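Local atomic coordinates of 2-dehydropantoate 2-reductase (Porphyromonas gingivalis, PDB entry 2QYT), a protein that probably catalyses the NADPH-dependent reduction of 2-dehydropantoate (ketopantoate) to (R)-pantoate, the second step of pantoate synthesis on the route to pantothenate. Residues 121-125 with 134-138; 84-90 with 111-117. The contacts are given in a common frame with arbitrary orientation. Numbering follows the deposited sequence.

Interaction 1 (121-125 with 134-138)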
loop_
_atom_site.group_PDB
_atom_site.type_symbol
_atom_site.label_atom_id
_atom_site.label_comp_id
_atom_site.label_asym_id
_atom_site.label_seq_id
_atom_site.Cartn_x
_atom_site.Cartn_y
_atom_site.Cartn_z
ATOM N N ASP A 121 -9.641 0.980 -4.233
ATOM C CA ASP A 121 -10.650 1.457 -3.309
ATOM C C ASP A 121 -10.563 0.828 -1.920
ATOM O O ASP A 121 -11.596 0.620 -1.295
ATOM C CB ASP A 121 -12.030 1.155 -3.914
ATOM C CG ASP A 121 -12.294 -0.331 -4.017
ATOM O OD1 ASP A 121 -11.349 -1.130 -3.845
ATOM O OD2 ASP A 121 -13.451 -0.707 -4.263
ATOM N N ILE A 122 -9.351 0.521 -1.469
ATOM C CA ILE A 122 -9.130 -0.142 -0.198
ATOM C C ILE A 122 -9.670 0.714 0.959
ATOM O O ILE A 122 -10.339 0.180 1.847
ATOM C CB ILE A 122 -7.636 -0.460 0.091
ATOM C CG1 ILE A 122 -6.994 -1.293 -1.024
ATOM C CG2 ILE A 122 -7.520 -1.169 1.466
ATOM C CD1 ILE A 122 -7.609 -2.699 -1.218
ATOM N N ALA A 123 -9.393 2.025 0.916
ATOM C CA ALA A 123 -9.859 2.955 1.950
ATOM C C ALA A 123 -11.396 3.043 1.997
ATOM O O ALA A 123 -11.987 3.073 3.055
ATOM C CB ALA A 123 -9.255 4.338 1.719
ATOM N N GLU A 124 -12.033 3.098 0.838
ATOM C CA GLU A 124 -13.474 3.094 0.786
ATOM C C GLU A 124 -14.059 1.842 1.446
ATOM O O GLU A 124 -15.031 1.930 2.209
ATOM C CB GLU A 124 -13.965 3.200 -0.657
ATOM C CG GLU A 124 -13.868 4.607 -1.249
ATOM C CD GLU A 124 -12.442 4.998 -1.644
ATOM O OE1 GLU A 124 -12.201 6.215 -1.764
ATOM O OE2 GLU A 124 -11.570 4.109 -1.837
ATOM N N ARG A 125 -13.478 0.696 1.099
ATOM C CA ARG A 125 -13.882 -0.596 1.606
ATOM C C ARG A 125 -13.793 -0.604 3.143
ATOM O O ARG A 125 -14.794 -0.852 3.833
ATOM C CB ARG A 125 -13.041 -1.701 0.951
ATOM C CG ARG A 125 -13.352 -1.876 -0.580
ATOM C CD ARG A 125 -12.487 -2.970 -1.257
ATOM N NE ARG A 125 -12.590 -4.286 -0.595
ATOM C CZ ARG A 125 -13.729 -4.976 -0.432
ATOM N NH1 ARG A 125 -14.892 -4.468 -0.843
ATOM N NH2 ARG A 125 -13.718 -6.167 0.174
ATOM N N VAL A 134 -11.498 8.063 10.489
ATOM C CA VAL A 134 -10.530 7.071 11.019
ATOM C C VAL A 134 -9.619 6.495 9.901
ATOM O O VAL A 134 -8.461 6.201 10.115
ATOM C CB VAL A 134 -11.261 5.904 11.790
ATOM C CG1 VAL A 134 -10.314 4.758 12.115
ATOM C CG2 VAL A 134 -11.922 6.407 13.084
ATOM N N VAL A 135 -10.145 6.354 8.701
ATOM C CA VAL A 135 -9.400 5.652 7.658
ATOM C C VAL A 135 -8.838 6.685 6.680
ATOM O O VAL A 135 -9.586 7.425 6.088
ATOM C CB VAL A 135 -10.286 4.566 6.947
ATOM C CG1 VAL A 135 -9.538 3.911 5.764
ATOM C CG2 VAL A 135 -10.810 3.522 7.965
ATOM N N TRP A 136 -7.513 6.757 6.567
ATOM C CA TRP A 136 -6.874 7.577 5.553
ATOM C C TRP A 136 -6.513 6.714 4.334
ATOM O O TRP A 136 -6.723 5.530 4.353
ATOM C CB TRP A 136 -5.625 8.234 6.129
ATOM C CG TRP A 136 -5.881 9.291 7.214
ATOM C CD1 TRP A 136 -7.075 9.936 7.515
ATOM C CD2 TRP A 136 -4.895 9.865 8.067
ATOM N NE1 TRP A 136 -6.866 10.858 8.502
ATOM C CE2 TRP A 136 -5.545 10.819 8.875
ATOM C CE3 TRP A 136 -3.516 9.638 8.244
ATOM C CZ2 TRP A 136 -4.863 11.558 9.862
ATOM C CZ3 TRP A 136 -2.842 10.370 9.224
ATOM C CH2 TRP A 136 -3.521 11.312 10.021
ATOM N N LYS A 137 -6.018 7.328 3.267
ATOM C CA LYS A 137 -5.630 6.628 2.050
ATOM C C LYS A 137 -4.122 6.685 1.961
ATOM O O LYS A 137 -3.512 7.666 2.377
ATOM C CB LYS A 137 -6.209 7.337 0.832
ATOM C CG LYS A 137 -7.700 7.434 0.908
ATOM C CD LYS A 137 -8.331 7.816 -0.393
ATOM C CE LYS A 137 -9.813 8.013 -0.126
ATOM N NZ LYS A 137 -10.531 8.570 -1.298
ATOM N N GLY A 138 -3.524 5.635 1.426
ATOM C CA GLY A 138 -2.081 5.622 1.252
ATOM C C GLY A 138 -1.663 4.713 0.122
ATOM O O GLY A 138 -2.437 3.857 -0.307
#

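Interaction 2 (84-90 with 111-117). With EDO (1,2-ethanediol), chain G.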
loop_
_atom_site.group_PDB
_atom_site.type_symbol
_atom_site.label_atom_id
_atom_site.label_comp_id
_atom_site.label_asym_id
_atom_site.label_seq_id
_atom_site.Cartn_x
_atom_site.Cartn_y
_atom_site.Cartn_z
ATOM N N VAL A 84 -3.844 2.472 19.702
ATOM C CA VAL A 84 -2.658 3.197 19.221
ATOM C C VAL A 84 -3.087 4.473 18.479
ATOM O O VAL A 84 -4.291 4.721 18.251
ATOM C CB VAL A 84 -1.767 2.318 18.253
ATOM C CG1 VAL A 84 -1.237 1.047 18.961
ATOM C CG2 VAL A 84 -2.556 1.897 17.053
ATOM N N ASP A 85 -2.116 5.284 18.077
ATOM C CA ASP A 85 -2.443 6.478 17.291
ATOM C C ASP A 85 -2.600 6.221 15.766
ATOM O O ASP A 85 -3.435 6.853 15.129
ATOM C CB ASP A 85 -1.444 7.596 17.632
ATOM C CG ASP A 85 -1.476 7.918 19.112
ATOM O OD1 ASP A 85 -2.524 8.353 19.565
ATOM O OD2 ASP A 85 -0.507 7.675 19.844
ATOM N N TYR A 86 -1.788 5.306 15.241
ATOM C CA TYR A 86 -1.714 4.993 13.798
ATOM C C TYR A 86 -1.598 3.505 13.650
ATOM O O TYR A 86 -0.825 2.880 14.342
ATOM C CB TYR A 86 -0.525 5.687 13.123
ATOM C CG TYR A 86 -0.503 7.194 13.373
ATOM C CD1 TYR A 86 0.362 7.770 14.340
ATOM C CD2 TYR A 86 -1.357 8.050 12.659
ATOM C CE1 TYR A 86 0.372 9.180 14.560
ATOM C CE2 TYR A 86 -1.360 9.475 12.898
ATOM C CZ TYR A 86 -0.495 10.008 13.822
ATOM O OH TYR A 86 -0.507 11.377 13.985
ATOM N N ILE A 87 -2.461 2.954 12.813
ATOM C CA ILE A 87 -2.300 1.618 12.331
ATOM C C ILE A 87 -1.937 1.682 10.847
ATOM O O ILE A 87 -2.688 2.223 10.014
ATOM C CB ILE A 87 -3.578 0.780 12.497
ATOM C CG1 ILE A 87 -3.950 0.675 13.980
ATOM C CG2 ILE A 87 -3.405 -0.625 11.819
ATOM C CD1 ILE A 87 -5.406 0.175 14.231
ATOM N N LEU A 88 -0.783 1.096 10.528
ATOM C CA LEU A 88 -0.362 0.859 9.133
ATOM C C LEU A 88 -0.833 -0.552 8.777
ATOM O O LEU A 88 -0.393 -1.543 9.396
ATOM C CB LEU A 88 1.177 0.945 9.079
ATOM C CG LEU A 88 1.846 2.252 8.693
ATOM C CD1 LEU A 88 1.221 3.491 9.231
ATOM C CD2 LEU A 88 3.403 2.198 8.908
ATOM N N PHE A 89 -1.782 -0.625 7.857
ATOM C CA PHE A 89 -2.479 -1.864 7.550
ATOM C C PHE A 89 -1.794 -2.397 6.294
ATOM O O PHE A 89 -1.899 -1.815 5.237
ATOM C CB PHE A 89 -3.984 -1.570 7.340
ATOM C CG PHE A 89 -4.837 -2.804 7.153
ATOM C CD1 PHE A 89 -5.357 -3.480 8.259
ATOM C CD2 PHE A 89 -5.115 -3.289 5.866
ATOM C CE1 PHE A 89 -6.152 -4.621 8.102
ATOM C CE2 PHE A 89 -5.914 -4.462 5.677
ATOM C CZ PHE A 89 -6.443 -5.108 6.812
ATOM N N CYS A 90 -1.071 -3.502 6.442
ATOM C CA CYS A 90 -0.129 -4.010 5.451
ATOM C C CYS A 90 -0.281 -5.506 5.208
ATOM O O CYS A 90 0.666 -6.176 4.818
ATOM C CB CYS A 90 1.314 -3.685 5.888
ATOM S SG CYS A 90 1.583 -1.898 6.194
ATOM N N THR A 111 -7.365 6.982 16.823
ATOM C CA THR A 111 -6.690 6.097 15.869
ATOM C C THR A 111 -6.984 6.450 14.439
ATOM O O THR A 111 -8.143 6.700 14.086
ATOM C CB THR A 111 -7.012 4.615 16.091
ATOM O OG1 THR A 111 -6.792 4.308 17.452
ATOM C CG2 THR A 111 -6.102 3.705 15.212
ATOM N N LYS A 112 -5.924 6.468 13.630
ATOM C CA LYS A 112 -6.008 6.630 12.167
ATOM C C LYS A 112 -5.369 5.404 11.512
ATOM O O LYS A 112 -4.324 4.940 11.947
ATOM C CB LYS A 112 -5.309 7.899 11.677
ATOM C CG LYS A 112 -5.772 9.212 12.363
ATOM C CD LYS A 112 -7.240 9.486 12.024
ATOM C CE LYS A 112 -7.737 10.781 12.603
ATOM N NZ LYS A 112 -7.746 10.763 14.046
ATOM N N ILE A 113 -6.042 4.872 10.504
ATOM C CA ILE A 113 -5.634 3.676 9.849
ATOM C C ILE A 113 -5.232 4.058 8.445
ATOM O O ILE A 113 -5.970 4.801 7.761
ATOM C CB ILE A 113 -6.774 2.628 9.808
ATOM C CG1 ILE A 113 -7.290 2.339 11.229
ATOM C CG2 ILE A 113 -6.300 1.355 9.172
ATOM C CD1 ILE A 113 -8.573 1.590 11.238
ATOM N N LEU A 114 -4.052 3.561 8.048
ATOM C CA LEU A 114 -3.468 3.723 6.720
ATOM C C LEU A 114 -3.317 2.371 6.008
ATOM O O LEU A 114 -2.375 1.641 6.283
ATOM C CB LEU A 114 -2.059 4.317 6.843
ATOM C CG LEU A 114 -1.814 5.752 6.384
ATOM C CD1 LEU A 114 -0.341 6.157 6.425
ATOM C CD2 LEU A 114 -2.372 5.841 4.975
ATOM N N PRO A 115 -4.214 2.062 5.058
ATOM C CA PRO A 115 -3.964 0.887 4.250
ATOM C C PRO A 115 -2.900 1.222 3.201
ATOM O O PRO A 115 -3.030 2.217 2.458
ATOM C CB PRO A 115 -5.337 0.610 3.573
ATOM C CG PRO A 115 -6.294 1.660 4.098
ATOM C CD PRO A 115 -5.444 2.766 4.632
ATOM N N LEU A 116 -1.840 0.432 3.146
ATOM C CA LEU A 116 -0.791 0.685 2.167
ATOM C C LEU A 116 -0.815 -0.301 0.978
ATOM O O LEU A 116 0.068 -0.276 0.113
ATOM C CB LEU A 116 0.583 0.773 2.859
ATOM C CG LEU A 116 0.659 1.811 4.011
ATOM C CD1 LEU A 116 1.937 1.647 4.810
ATOM C CD2 LEU A 116 0.456 3.289 3.496
ATOM N N LEU A 117 -1.862 -1.109 0.917
ATOM C CA LEU A 117 -2.063 -2.188 -0.062
ATOM C C LEU A 117 -2.450 -1.639 -1.442
ATOM O O LEU A 117 -3.017 -0.550 -1.553
ATOM C CB LEU A 117 -3.222 -3.120 0.396
ATOM C CG LEU A 117 -3.411 -3.584 1.863
ATOM C CD1 LEU A 117 -3.600 -2.367 2.742
ATOM C CD2 LEU A 117 -4.605 -4.563 2.046
HETATM C C1 EDO G . 3.283 -5.824 3.249
HETATM O O1 EDO G . 3.525 -6.106 4.629
HETATM C C2 EDO G . 3.779 -6.950 2.341
HETATM O O2 EDO G . 4.266 -6.349 1.149
#

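Interaction 1 (121-125 with 134-138)
The first turn of helix 122-126, the short helix after the last strand of the Rossmann sheet, lies against the chain 134-138 as it runs into strand 137-148 of the mixed sheet. Apolar packing centres on Ala123, whose CB points at the other segment: it sits 3.6 Å from CG of Lys137 and 4.1 Å from CG1 of Val135. Ala123 and Lys137 are also the closest pair along the backbones, their CA atoms 5.6 Å apart, a spacing that the small methyl group permits. Backbone oxygens join the packing, with Ala123 O 3.7 Å from Val135 CG1 and Trp136 O 3.8 Å from Ala123 CB, while the Trp136 indole packs on helix 172-183. The polar part is a single hydrogen-bonded salt bridge, Lys137 NZ to Glu124 OE1 at 2.9 Å, reached by an extended lysine and a folded-back glutamate. The ammonium of the buried residue Lys137 is shared between two carboxylates, Glu124 and Asp195 of the long helix 194-215, and tethers the helix start to the strand beside the apolar alanine contact.

Interaction 2 (84-90 with 111-117)
Segment 111-117 runs parallel to 84-90, the strand axes 4.6 Å apart and crossing at -17°. Thr111 opens the pairing through its side chain, OG1 donating to Val84 O at 2.7 Å, while its CG2 lies 3.7 Å from Ile87 CD1. Lys112 then bonds to both neighbours of Tyr86, its partner in the parallel ladder: its N bonds to Asp85 O and its O accepts from Ile87 N, both at 2.9 Å. Ile113 packs its CG1 4.2 Å from Ile87 CD1, on the face shared with Phe89. Leu114 repeats the pattern around Leu88, N to Ile87 O at 2.7 Å and O to Phe89 N at 2.8 Å, its CB 4.1 Å from Leu88 CD1 on the other face. Pro115 lacks an amide hydrogen, but at this position none is used in the pairing with 84-90: the next bond is Leu116 N to Phe89 O, 3.1 Å. Leu116 CD1 meets Cys90 SG at 3.8 Å, and Leu117 CD1 meets the edge of the Phe89 ring, 3.6 Å from CD2. Strand 111-115 is outermost in the five-stranded parallel Rossmann sheet, with 9-14 beyond 86-89; helix 122-126 covers Ile113 and Pro115, whereas Phe161 and Phe163 of strand 158-164 cover Leu114.

In the fold
Interactions 1 and 2 follow one another along the chain, their centres about 9 Å apart, and strand 111-115 leads on to helix 122-126. They also meet directly: Ile113 N lies 2.8 Å from Val134 O and Ile113 O 2.8 Å from Trp136 N, both probable hydrogen bonds, so 134-138 flanks the outer edge of the Rossmann sheet before entering the mixed sheet. Packing continues with Trp136 O 3.1 Å from Pro115 CD. At the C-terminal end of the parallel strands, Cys90 O lies 2.9 Å from O1 of a 1,2-ethanediol, probably from the crystallisation liquor, that is also hydrogen-bonded to Gly17 N and Gly20 N of a GxGxxG-type sequence, consistent with interaction 2 bordering the NADPH site.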